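PDB 6IMV: endo-beta-1,2-glucanase from Talaromyces funiculosus, which hydrolyses internal beta-1,2-glucosidic linkages of beta-1,2-glucans as an endo-acting glycoside hydrolase. Local coordinates for residues W257-G262 / A271-K276; L169-Y174 / G251-W256; N63-W66 / G71-K74; G407-N412 / T425-L430; R102-S105 / A111-G114. All blocks are in the same frame, centred on the assembly; numbering follows the deposited sequence.

Contact 1 (W257-G262 / A271-K276); sequences WLQFFG and ALWEYK
Gln259 and Trp273 form the polar half of this contact. The indole N-H of Trp273 points at the side-chain oxygen of Gln259, with NE1 and OE1 2.8 Å apart and an almost straight angle of 173° at the hydrogen. The oxygen lies in the indole plane and is met by the ring edge, whereas the amide of Gln259 is turned steeply against the ring, the two side chains crossing at about a right angle. Gln259 spans the gap because CG stands anti to its backbone N (chi1 166°) and the chain beyond CG stays extended. Both residues are buried, so the bond gives the indole N-H a partner inside the protein. One face of the same indole carries the aliphatic part of Lys276, whose CD sits 4.1 Å above the Trp273 plane, offset toward the rim.

The apolar half runs through one methyl group. CD1 of Leu272 reaches CB of Gln259 at 4.4 Å and CB of Leu258 at 4.5 Å, a loose contact beside the hydrogen bond.

The segments belong to successive helices, 252-261 and 266-276, joined by a short connection into a helical hairpin. The axes of the short segments 257-261 and 271-276 run nearly antiparallel (161°) and approach to 11.6 Å. On the flanks of the hairpin, Leu258 leans on Ala206 and Ala207 of helix 186-210, Gln259 touches Thr463 and Trp273 touches Arg467 and Glu471 of helix 461-475, and Trp257 and Phe261 face helix 163-182.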
# COMPACT_ATOMS: atom_id res chain seq x y z
N TRP A 257 -0.65 16.60 2.87
CA TRP A 257 0.07 17.27 1.81
C TRP A 257 -0.45 18.70 1.63
O TRP A 257 0.34 19.66 1.58
CB TRP A 257 0.02 16.48 0.50
CG TRP A 257 1.12 16.87 -0.42
CD1 TRP A 257 1.04 17.64 -1.55
CD2 TRP A 257 2.52 16.56 -0.25
NE1 TRP A 257 2.28 17.80 -2.10
CE2 TRP A 257 3.21 17.15 -1.33
CE3 TRP A 257 3.24 15.82 0.70
CZ2 TRP A 257 4.59 17.02 -1.48
CZ3 TRP A 257 4.60 15.70 0.55
CH2 TRP A 257 5.27 16.29 -0.52
N LEU A 258 -1.78 18.84 1.55
CA LEU A 258 -2.43 20.14 1.43
C LEU A 258 -2.12 21.01 2.65
O LEU A 258 -1.77 22.18 2.50
CB LEU A 258 -3.95 19.97 1.27
CG LEU A 258 -4.43 19.61 -0.14
CD1 LEU A 258 -5.91 19.26 -0.12
CD2 LEU A 258 -4.16 20.76 -1.10
N GLN A 259 -2.25 20.43 3.85
CA GLN A 259 -2.08 21.21 5.07
C GLN A 259 -0.66 21.79 5.14
O GLN A 259 -0.49 22.98 5.38
CB GLN A 259 -2.34 20.39 6.33
CG GLN A 259 -1.83 21.08 7.59
CD GLN A 259 -2.40 20.49 8.86
OE1 GLN A 259 -3.29 19.65 8.82
NE2 GLN A 259 -1.90 20.96 9.99
N PHE A 260 0.36 20.94 4.98
CA PHE A 260 1.72 21.37 5.19
C PHE A 260 2.25 22.22 4.02
O PHE A 260 3.03 23.11 4.26
CB PHE A 260 2.64 20.18 5.44
CG PHE A 260 2.37 19.48 6.74
CD1 PHE A 260 2.28 20.19 7.93
CD2 PHE A 260 2.23 18.10 6.78
CE1 PHE A 260 2.05 19.53 9.13
CE2 PHE A 260 1.99 17.45 7.98
CZ PHE A 260 1.90 18.16 9.16
N PHE A 261 1.84 21.91 2.78
CA PHE A 261 2.54 22.42 1.59
C PHE A 261 1.64 23.15 0.59
O PHE A 261 2.16 23.72 -0.37
CB PHE A 261 3.24 21.26 0.88
CG PHE A 261 4.22 20.53 1.75
CD1 PHE A 261 5.27 21.22 2.35
CD2 PHE A 261 4.11 19.17 1.96
CE1 PHE A 261 6.18 20.55 3.15
CE2 PHE A 261 5.02 18.50 2.77
CZ PHE A 261 6.05 19.19 3.37
N GLY A 262 0.32 23.15 0.79
CA GLY A 262 -0.61 23.59 -0.22
C GLY A 262 -0.83 25.10 -0.25
O GLY A 262 -1.42 25.59 -1.20
N ALA A 271 -10.84 23.68 8.59
CA ALA A 271 -11.98 23.13 7.83
C ALA A 271 -11.68 21.71 7.33
O ALA A 271 -12.58 20.88 7.30
CB ALA A 271 -12.36 24.06 6.70
N LEU A 272 -10.42 21.42 6.94
CA LEU A 272 -10.03 20.07 6.53
C LEU A 272 -10.41 19.06 7.62
O LEU A 272 -11.04 18.06 7.34
CB LEU A 272 -8.51 20.01 6.27
CG LEU A 272 -8.00 20.67 4.99
CD1 LEU A 272 -6.49 20.55 4.91
CD2 LEU A 272 -8.65 20.07 3.75
N TRP A 273 -10.01 19.35 8.86
CA TRP A 273 -10.18 18.40 9.96
C TRP A 273 -11.63 18.37 10.45
O TRP A 273 -12.14 17.32 10.81
CB TRP A 273 -9.17 18.69 11.07
CG TRP A 273 -7.79 18.38 10.59
CD1 TRP A 273 -6.84 19.28 10.19
CD2 TRP A 273 -7.21 17.08 10.40
NE1 TRP A 273 -5.71 18.62 9.78
CE2 TRP A 273 -5.90 17.27 9.90
CE3 TRP A 273 -7.65 15.77 10.65
CZ2 TRP A 273 -5.05 16.21 9.61
CZ3 TRP A 273 -6.80 14.72 10.37
CH2 TRP A 273 -5.52 14.94 9.85
N GLU A 274 -12.30 19.52 10.37
CA GLU A 274 -13.70 19.62 10.76
C GLU A 274 -14.55 18.76 9.82
O GLU A 274 -15.39 18.00 10.27
CB GLU A 274 -14.15 21.07 10.73
CG GLU A 274 -15.55 21.27 11.29
CD GLU A 274 -15.98 22.72 11.35
OE1 GLU A 274 -15.09 23.61 11.34
OE2 GLU A 274 -17.20 22.97 11.41
N TYR A 275 -14.31 18.90 8.52
CA TYR A 275 -15.09 18.20 7.52
C TYR A 275 -14.83 16.69 7.60
O TYR A 275 -15.68 15.89 7.23
CB TYR A 275 -14.80 18.74 6.12
CG TYR A 275 -15.75 18.21 5.09
CD1 TYR A 275 -17.07 18.63 5.07
CD2 TYR A 275 -15.36 17.25 4.17
CE1 TYR A 275 -17.97 18.13 4.14
CE2 TYR A 275 -16.24 16.75 3.23
CZ TYR A 275 -17.55 17.20 3.21
OH TYR A 275 -18.44 16.71 2.31
N LYS A 276 -13.63 16.32 8.06
CA LYS A 276 -13.20 14.93 8.19
C LYS A 276 -13.82 14.27 9.43
O LYS A 276 -13.98 13.06 9.45
CB LYS A 276 -11.67 14.84 8.25
CG LYS A 276 -10.99 14.72 6.90
CD LYS A 276 -9.48 14.93 6.94
CE LYS A 276 -8.77 13.94 7.84
NZ LYS A 276 -9.03 12.54 7.45

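Contact 2 (L169-Y174 / G251-W256); sequences LLWAVY and GELFTW
The first torsion of Trp171, with CG anti to the carbonyl carbon and beside the backbone N (chi1 -70°), sends its indole across to the backbone of helix 252-261. Leu253 has a matching torsion, which places its CD2 4.1 Å from Trp171 CD1. The indole N-H is bonded to the main-chain oxygen of Leu253, Trp171 NE1 to Leu253 O 3.0 Å, with a moderately bent angle of 153° at the hydrogen. The oxygen lies close to the indole plane and is met at the ring edge, but from the carbonyl's side the donor stands above the plane and does not follow a lone pair. A buried tryptophan N-H is thus satisfied by a helical carbonyl.

Apolar contacts flank this bond. CD1 of Trp171 touches CB of Leu253 at 3.9 Å, and on the other side of NE1, CZ2 of the benzo ring meets CB of Trp256, also at 3.9 Å. Trp256 begins by pointing at the partner helix, yet its ring leads away and its NE1 is hydrogen-bonded to Tyr314 OH. Separately, Leu170 CD1 approaches Phe254 CE1 at 4.4 Å. Within helix 163-182 the benzo part of Trp171 lies over Tyr174, with CZ3 3.6 Å above the centre of that ring.

The axes of segments 169-174 and 252-256 approach to 10.0 Å with their directions 64° apart; Trp171 supplies most of the contact. Such packing between helices distant in sequence, with large aromatic side chains filling the space, is consistent with the alpha/alpha-barrel architecture of this glycosidase family.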
# COMPACT_ATOMS: atom_id res chain seq x y z
N LEU A 169 2.10 8.34 -3.03
CA LEU A 169 3.36 8.51 -3.75
C LEU A 169 4.20 9.63 -3.13
O LEU A 169 5.42 9.50 -2.99
CB LEU A 169 3.06 8.80 -5.22
CG LEU A 169 4.28 9.10 -6.10
CD1 LEU A 169 5.34 8.02 -6.01
CD2 LEU A 169 3.84 9.28 -7.54
N LEU A 170 3.56 10.75 -2.77
CA LEU A 170 4.29 11.95 -2.37
C LEU A 170 5.09 11.70 -1.08
O LEU A 170 6.27 12.08 -1.00
CB LEU A 170 3.32 13.12 -2.25
CG LEU A 170 2.86 13.67 -3.59
CD1 LEU A 170 1.63 14.55 -3.42
CD2 LEU A 170 3.99 14.44 -4.26
N TRP A 171 4.48 11.05 -0.09
CA TRP A 171 5.19 10.77 1.17
C TRP A 171 6.24 9.67 0.95
O TRP A 171 7.24 9.64 1.66
CB TRP A 171 4.21 10.45 2.31
CG TRP A 171 3.43 11.66 2.75
CD1 TRP A 171 2.12 11.92 2.48
CD2 TRP A 171 3.92 12.79 3.49
NE1 TRP A 171 1.76 13.13 3.01
CE2 TRP A 171 2.84 13.68 3.64
CE3 TRP A 171 5.16 13.13 4.05
CZ2 TRP A 171 2.96 14.89 4.32
CZ3 TRP A 171 5.28 14.33 4.71
CH2 TRP A 171 4.19 15.19 4.86
N ALA A 172 6.02 8.79 -0.03
CA ALA A 172 7.04 7.78 -0.35
C ALA A 172 8.29 8.46 -0.92
O ALA A 172 9.41 8.14 -0.55
CB ALA A 172 6.48 6.74 -1.30
N VAL A 173 8.07 9.43 -1.82
CA VAL A 173 9.16 10.20 -2.43
C VAL A 173 9.87 11.03 -1.36
O VAL A 173 11.09 11.15 -1.38
CB VAL A 173 8.66 11.06 -3.61
CG1 VAL A 173 9.68 12.10 -4.05
CG2 VAL A 173 8.25 10.19 -4.79
N TYR A 174 9.09 11.61 -0.44
CA TYR A 174 9.59 12.37 0.71
C TYR A 174 10.59 11.50 1.50
O TYR A 174 11.72 11.93 1.79
CB TYR A 174 8.39 12.83 1.54
CG TYR A 174 8.62 13.86 2.61
CD1 TYR A 174 8.46 15.21 2.35
CD2 TYR A 174 8.88 13.48 3.92
CE1 TYR A 174 8.60 16.17 3.34
CE2 TYR A 174 9.02 14.43 4.93
CZ TYR A 174 8.89 15.77 4.64
OH TYR A 174 9.02 16.70 5.63
N GLY A 251 -6.54 8.20 1.97
CA GLY A 251 -6.68 9.56 1.48
C GLY A 251 -6.19 10.61 2.47
O GLY A 251 -5.92 11.75 2.09
N GLU A 252 -6.04 10.22 3.74
CA GLU A 252 -5.59 11.16 4.77
C GLU A 252 -4.17 11.66 4.47
O GLU A 252 -3.80 12.78 4.87
CB GLU A 252 -5.69 10.54 6.16
CG GLU A 252 -5.54 11.57 7.27
CD GLU A 252 -5.96 11.01 8.61
OE1 GLU A 252 -5.08 10.46 9.31
OE2 GLU A 252 -7.17 11.08 8.92
N LEU A 253 -3.37 10.85 3.78
CA LEU A 253 -2.01 11.25 3.39
C LEU A 253 -2.07 12.53 2.55
O LEU A 253 -1.25 13.44 2.74
CB LEU A 253 -1.32 10.11 2.64
CG LEU A 253 -0.94 8.89 3.48
CD1 LEU A 253 -0.20 7.87 2.63
CD2 LEU A 253 -0.11 9.30 4.69
N PHE A 254 -3.05 12.60 1.65
CA PHE A 254 -3.17 13.76 0.78
C PHE A 254 -3.61 14.99 1.58
O PHE A 254 -3.14 16.09 1.30
CB PHE A 254 -4.13 13.51 -0.39
CG PHE A 254 -3.96 14.58 -1.43
CD1 PHE A 254 -2.87 14.55 -2.28
CD2 PHE A 254 -4.80 15.67 -1.48
CE1 PHE A 254 -2.66 15.57 -3.21
CE2 PHE A 254 -4.60 16.68 -2.41
CZ PHE A 254 -3.53 16.62 -3.27
N THR A 255 -4.51 14.80 2.56
CA THR A 255 -4.90 15.88 3.46
C THR A 255 -3.66 16.57 4.04
O THR A 255 -3.58 17.80 4.02
CB THR A 255 -5.79 15.38 4.61
OG1 THR A 255 -6.91 14.69 4.05
CG2 THR A 255 -6.29 16.50 5.49
N TRP A 256 -2.71 15.78 4.55
CA TRP A 256 -1.49 16.30 5.15
C TRP A 256 -0.67 17.09 4.12
O TRP A 256 -0.01 18.09 4.48
CB TRP A 256 -0.64 15.19 5.75
CG TRP A 256 -1.20 14.59 7.01
CD1 TRP A 256 -1.58 13.30 7.20
CD2 TRP A 256 -1.38 15.26 8.28
NE1 TRP A 256 -2.00 13.12 8.49
CE2 TRP A 256 -1.89 14.29 9.17
CE3 TRP A 256 -1.16 16.56 8.74
CZ2 TRP A 256 -2.19 14.60 10.50
CZ3 TRP A 256 -1.46 16.87 10.05
CH2 TRP A 256 -1.97 15.89 10.92

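Contact 3 (N63-W66 / G71-K74)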
# COMPACT_ATOMS: atom_id res chain seq x y z
N ASN A 63 -0.33 -11.59 -14.75
CA ASN A 63 -0.90 -12.92 -14.66
C ASN A 63 0.23 -13.94 -14.72
O ASN A 63 1.28 -13.68 -15.33
CB ASN A 63 -1.90 -13.18 -15.79
CG ASN A 63 -3.08 -12.24 -15.75
OD1 ASN A 63 -4.05 -12.51 -15.05
ND2 ASN A 63 -2.99 -11.16 -16.50
N ILE A 64 0.01 -15.09 -14.09
CA ILE A 64 0.90 -16.23 -14.22
C ILE A 64 0.06 -17.42 -14.68
O ILE A 64 -1.15 -17.49 -14.39
CB ILE A 64 1.67 -16.50 -12.90
CG1 ILE A 64 0.74 -16.83 -11.73
CG2 ILE A 64 2.57 -15.32 -12.58
CD1 ILE A 64 1.46 -17.01 -10.40
N ASP A 65 0.71 -18.33 -15.41
CA ASP A 65 0.03 -19.46 -16.03
C ASP A 65 -0.58 -20.36 -14.95
O ASP A 65 0.06 -20.71 -13.96
CB ASP A 65 0.98 -20.22 -16.95
CG ASP A 65 0.31 -21.36 -17.69
OD1 ASP A 65 -0.28 -21.09 -18.73
OD2 ASP A 65 0.35 -22.50 -17.18
N TRP A 66 -1.83 -20.75 -15.18
CA TRP A 66 -2.59 -21.57 -14.26
C TRP A 66 -1.81 -22.82 -13.83
O TRP A 66 -1.84 -23.18 -12.66
CB TRP A 66 -3.94 -21.96 -14.87
CG TRP A 66 -4.75 -22.78 -13.93
CD1 TRP A 66 -4.95 -24.13 -13.95
CD2 TRP A 66 -5.41 -22.30 -12.74
NE1 TRP A 66 -5.73 -24.52 -12.89
CE2 TRP A 66 -6.02 -23.41 -12.13
CE3 TRP A 66 -5.55 -21.04 -12.16
CZ2 TRP A 66 -6.77 -23.29 -10.97
CZ3 TRP A 66 -6.29 -20.92 -11.00
CH2 TRP A 66 -6.88 -22.04 -10.42
N GLY A 71 5.18 -16.17 -15.46
CA GLY A 71 4.65 -14.94 -16.03
C GLY A 71 4.12 -15.17 -17.44
O GLY A 71 4.78 -15.79 -18.25
N THR A 72 2.91 -14.68 -17.71
CA THR A 72 2.27 -14.80 -19.02
C THR A 72 1.94 -13.40 -19.57
O THR A 72 2.58 -12.94 -20.49
CB THR A 72 1.01 -15.68 -18.98
OG1 THR A 72 0.18 -15.24 -17.91
CG2 THR A 72 1.32 -17.15 -18.78
N VAL A 73 0.92 -12.77 -18.98
CA VAL A 73 0.24 -11.58 -19.47
C VAL A 73 0.38 -10.50 -18.39
O VAL A 73 -0.29 -10.59 -17.36
CB VAL A 73 -1.26 -11.87 -19.72
CG1 VAL A 73 -2.04 -10.61 -20.07
CG2 VAL A 73 -1.49 -12.93 -20.77
N LYS A 74 1.21 -9.48 -18.64
CA LYS A 74 1.33 -8.36 -17.70
C LYS A 74 0.06 -7.49 -17.73
O LYS A 74 -0.67 -7.47 -18.70
CB LYS A 74 2.57 -7.53 -18.02
CG LYS A 74 2.53 -6.69 -19.29
CD LYS A 74 3.77 -5.83 -19.44
CE LYS A 74 4.11 -5.49 -20.87
NZ LYS A 74 4.60 -6.69 -21.59
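The side-chain amide of Asn63 holds its NH2 end toward the backbone carbonyl of Val73. ND2 lies 2.9 Å from Val73 O, the oxygen being slightly tilted (15°) from the amide plane, and the same ND2 touches Val73 CB at 3.7 Å, the two side chains lying alongside and pointing the same way. The flat carbonyl group of Val73 receives a second donor, the backbone N of Asn63, at 2.8 Å from its O. The two nitrogens come from opposite faces of the carbonyl plane, so one residue grips the oxygen twice. Asn63 can do this because its CG sits beside its own backbone N (chi1 -62°), which brings the amide back to the acceptor already used by the main chain.

In the other direction Thr72 N donates to Asn63 O at 3.1 Å, with a good angle of 167° at the hydrogen. These bonds close the end of the beta hairpin made by strands 57-64 and 71-78. Next along, Ile64 and Gly71 form an antiparallel non-hydrogen-bonded pair. The branch methyl CG2 of Ile64 lies 4.0 Å from Gly71 N, a nitrogen whose hydrogen-bond partner is Tyr414 OH.

Diagonally across the strands, CG2 of Thr72 packs on CB of Asp65 at 3.6 Å. The carboxylate of Asp65 is turned into the turn itself, its OD2 accepting from the backbone N of both Val67 and Thr68. Asn63 touches Leu430 and Ile64 touches Leu431 of the neighbouring strand 427-432, and Ile64 also touches Phe501.

Contact 4 (G407-N412 / T425-L430); sequences GKKMQN and TGVSAL
A type II beta turn from Gly407 to Met410 packs against Val427, within an antiparallel sheet where strands 411-412 and 427-432 both pair with strand 415-421. The turn is closed by Met410 N bonding to Gly407 O at 3.1 Å, and Lys409, in its third position, takes the positive phi (69°) that this turn type calls for.

Val427 spreads its two methyl groups over the turn. CG1, anti to the backbone N (chi1 162°), touches CB of Lys409 at 4.1 Å, while CG2, beside that N, points toward the backbone carbonyl of Lys408. No polar bond links the segments, and the contact is van der Waals packing around one branched side chain.

Lys409 contributes only its base: the chain runs on extended and then bends at chi3 and chi4, taking NZ away to the carbonyl oxygens of Val499 and Trp66, to which it is hydrogen-bonded. Its backbone N is in turn taken by the carboxylate of Asp500, so the turn is tied to the chain's C-terminal part as well. Val427 also touches Thr417 of the intervening strand 415-421.

Met410 folds back at chi2 (-55°) and again at chi3, and its side chain runs past Val427 in the opposite direction, leaving SD 4.2 Å from Val427 CG1. The closest approach of all is that of Val427 CG2 to Lys408 O, 3.4 Å.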
# COMPACT_ATOMS: atom_id res chain seq x y z
N GLY A 407 -1.86 -22.69 1.15
CA GLY A 407 -2.95 -23.06 0.22
C GLY A 407 -2.39 -23.45 -1.14
O GLY A 407 -1.33 -22.98 -1.54
N LYS A 408 -3.08 -24.35 -1.85
CA LYS A 408 -2.62 -24.78 -3.16
C LYS A 408 -2.46 -23.56 -4.07
O LYS A 408 -3.32 -22.68 -4.08
CB LYS A 408 -3.57 -25.81 -3.78
CG LYS A 408 -3.58 -27.15 -3.06
CD LYS A 408 -2.27 -27.87 -3.18
CE LYS A 408 -2.17 -29.05 -2.25
NZ LYS A 408 -0.77 -29.53 -2.19
N LYS A 409 -1.33 -23.52 -4.79
CA LYS A 409 -0.97 -22.50 -5.78
C LYS A 409 -0.69 -21.13 -5.14
O LYS A 409 -0.62 -20.16 -5.85
CB LYS A 409 -2.06 -22.31 -6.83
CG LYS A 409 -2.66 -23.58 -7.42
CD LYS A 409 -3.75 -23.30 -8.44
CE LYS A 409 -3.22 -23.23 -9.85
NZ LYS A 409 -2.93 -24.57 -10.42
N MET A 410 -0.47 -21.06 -3.82
CA MET A 410 -0.41 -19.76 -3.16
C MET A 410 1.04 -19.29 -2.97
O MET A 410 1.26 -18.17 -2.49
CB MET A 410 -1.18 -19.79 -1.84
CG MET A 410 -2.69 -19.71 -2.05
SD MET A 410 -3.15 -18.24 -3.04
CE MET A 410 -2.86 -16.93 -1.85
N GLN A 411 2.01 -20.09 -3.41
CA GLN A 411 3.36 -19.61 -3.68
C GLN A 411 3.71 -19.88 -5.15
O GLN A 411 3.21 -20.84 -5.78
CB GLN A 411 4.42 -20.27 -2.79
CG GLN A 411 4.29 -19.93 -1.31
CD GLN A 411 5.38 -20.58 -0.50
OE1 GLN A 411 5.39 -21.80 -0.28
NE2 GLN A 411 6.33 -19.76 -0.05
N ASN A 412 4.60 -19.02 -5.67
CA ASN A 412 5.09 -19.10 -7.03
C ASN A 412 6.55 -18.62 -7.05
O ASN A 412 7.04 -18.16 -6.02
CB ASN A 412 4.19 -18.28 -7.97
CG ASN A 412 4.09 -16.83 -7.56
OD1 ASN A 412 5.01 -16.05 -7.78
ND2 ASN A 412 2.96 -16.46 -6.97
N THR A 425 -11.20 -23.67 -3.60
CA THR A 425 -11.66 -24.18 -4.90
C THR A 425 -11.18 -23.29 -6.06
O THR A 425 -11.43 -23.59 -7.22
CB THR A 425 -13.19 -24.27 -4.97
OG1 THR A 425 -13.73 -22.96 -4.80
CG2 THR A 425 -13.77 -25.21 -3.92
N GLY A 426 -10.52 -22.17 -5.75
CA GLY A 426 -10.05 -21.24 -6.75
C GLY A 426 -8.96 -20.33 -6.22
O GLY A 426 -8.87 -20.09 -5.03
N VAL A 427 -8.14 -19.82 -7.15
CA VAL A 427 -7.02 -18.96 -6.85
C VAL A 427 -6.96 -17.86 -7.92
O VAL A 427 -7.33 -18.10 -9.08
CB VAL A 427 -5.73 -19.81 -6.79
CG1 VAL A 427 -4.48 -18.97 -6.93
CG2 VAL A 427 -5.65 -20.64 -5.53
N SER A 428 -6.51 -16.67 -7.52
CA SER A 428 -6.17 -15.60 -8.45
C SER A 428 -4.72 -15.80 -8.90
O SER A 428 -3.80 -15.51 -8.14
CB SER A 428 -6.36 -14.24 -7.84
OG SER A 428 -6.16 -13.22 -8.80
N ALA A 429 -4.54 -16.32 -10.12
CA ALA A 429 -3.20 -16.65 -10.63
C ALA A 429 -2.57 -15.37 -11.16
O ALA A 429 -2.51 -15.12 -12.38
CB ALA A 429 -3.31 -17.74 -11.67
N LEU A 430 -2.17 -14.52 -10.22
CA LEU A 430 -1.85 -13.14 -10.48
C LEU A 430 -0.83 -12.66 -9.45
O LEU A 430 -0.78 -13.18 -8.32
CB LEU A 430 -3.16 -12.36 -10.41
CG LEU A 430 -3.08 -10.86 -10.72
CD1 LEU A 430 -2.85 -10.64 -12.20
CD2 LEU A 430 -4.34 -10.14 -10.26

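Contact 5 (R102-S105 / A111-G114)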
# COMPACT_ATOMS: atom_id res chain seq x y z
N ARG A 102 18.08 -8.19 0.61
CA ARG A 102 17.63 -9.58 0.49
C ARG A 102 16.54 -9.69 -0.58
O ARG A 102 16.50 -10.67 -1.31
CB ARG A 102 17.14 -10.10 1.84
CG ARG A 102 16.60 -11.53 1.81
CD ARG A 102 17.69 -12.56 1.69
NE ARG A 102 17.15 -13.88 1.96
CZ ARG A 102 17.75 -15.02 1.64
NH1 ARG A 102 18.98 -15.01 1.15
NH2 ARG A 102 17.12 -16.16 1.81
N PHE A 103 15.67 -8.67 -0.66
CA PHE A 103 14.64 -8.54 -1.69
C PHE A 103 15.27 -8.20 -3.05
O PHE A 103 15.04 -8.91 -4.03
CB PHE A 103 13.61 -7.48 -1.28
CG PHE A 103 12.51 -7.20 -2.27
CD1 PHE A 103 12.72 -6.34 -3.34
CD2 PHE A 103 11.25 -7.76 -2.13
CE1 PHE A 103 11.71 -6.07 -4.25
CE2 PHE A 103 10.24 -7.49 -3.03
CZ PHE A 103 10.46 -6.64 -4.08
N LEU A 104 16.04 -7.10 -3.10
CA LEU A 104 16.47 -6.50 -4.39
C LEU A 104 17.65 -7.28 -4.99
O LEU A 104 17.75 -7.37 -6.21
CB LEU A 104 16.90 -5.05 -4.18
CG LEU A 104 16.02 -3.96 -4.78
CD1 LEU A 104 16.81 -2.65 -4.91
CD2 LEU A 104 15.46 -4.35 -6.14
N SER A 105 18.57 -7.75 -4.14
CA SER A 105 19.89 -8.18 -4.61
C SER A 105 20.50 -9.18 -3.63
O SER A 105 21.57 -8.93 -3.07
CB SER A 105 20.78 -6.97 -4.79
OG SER A 105 21.87 -7.30 -5.62
N ALA A 111 25.02 -4.25 -4.20
CA ALA A 111 24.48 -3.67 -5.43
C ALA A 111 23.10 -3.02 -5.21
O ALA A 111 22.66 -2.24 -6.06
CB ALA A 111 24.41 -4.74 -6.50
N ALA A 112 22.42 -3.33 -4.09
CA ALA A 112 21.02 -2.91 -3.88
C ALA A 112 20.86 -1.39 -4.00
O ALA A 112 19.94 -0.93 -4.69
CB ALA A 112 20.50 -3.44 -2.56
N PRO A 113 21.69 -0.56 -3.32
CA PRO A 113 21.56 0.90 -3.43
C PRO A 113 21.68 1.41 -4.86
O PRO A 113 20.90 2.26 -5.27
CB PRO A 113 22.69 1.44 -2.54
CG PRO A 113 22.94 0.31 -1.55
CD PRO A 113 22.73 -0.95 -2.37
N GLY A 114 22.65 0.89 -5.61
CA GLY A 114 22.88 1.26 -7.01
C GLY A 114 21.68 0.91 -7.89
O GLY A 114 21.31 1.68 -8.77
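The hydroxyl of Ser105 touches the methyl of Ala111, OG to CB 3.7 Å, while its hydrogen-bond partner is the carbonyl oxygen of Asn108 in the loop between the segments. OG stands anti to the backbone N of Ser105 (chi1 -161°), which directs it into that loop and leaves CB to pack on the start of the next helix. Ser105 is also the first residue to leave helical geometry after helix 98-104, and its OG bond to Asn108 O bridges into the loop that follows the helix.

The remaining contacts across the segments are van der Waals. CB of Ser105 lies 4.2 Å from CB of Ala112 and 4.1 Å from its backbone N. On the previous residue, CB of Leu104 reaches the same alanine methyl, CB to CB 4.3 Å, and its CD1 passes 3.6 Å from Ala112 O. The CA atoms of Ser105 and Ala112 are 5.4 Å apart, consistent with the small side chain of the alanine.

The five residues between the segments, with their flanks, join helix 98-104 to the long helix 112-133. Leu104 continues onto Leu89 and Ala93 of helix 80-94 and onto Ile115 of helix 112-133, while Arg102, on another side of the short helix, lies against Leu38 and Phe39 of helix 30-41.

The contacts fall into two groups and an outlier. Contacts 1 and 2 share helix 252-261 and touch: Lys276 NZ makes a salt bridge to Glu252 OE2 (2.8 Å), and Trp273 CZ2 lies 3.4 Å from Trp256 CH2. Across the chain's centre, contacts 3 and 4 meet in one sheet, where Ile64 N and Ala429 O, 3.1 Å apart, probably hydrogen-bond. The centres of contacts 2 and 3 are about 32 Å apart. Contact 5 touches none of the others, its nearest atoms being about 11 Å from contact 4. Strands 57-64, 71-78 and 427-432 carry the glucose-pocket residues Asp60, Phe77 and Thr432, and the Asn63 side chain is about 9 Å from a bound beta-glucose.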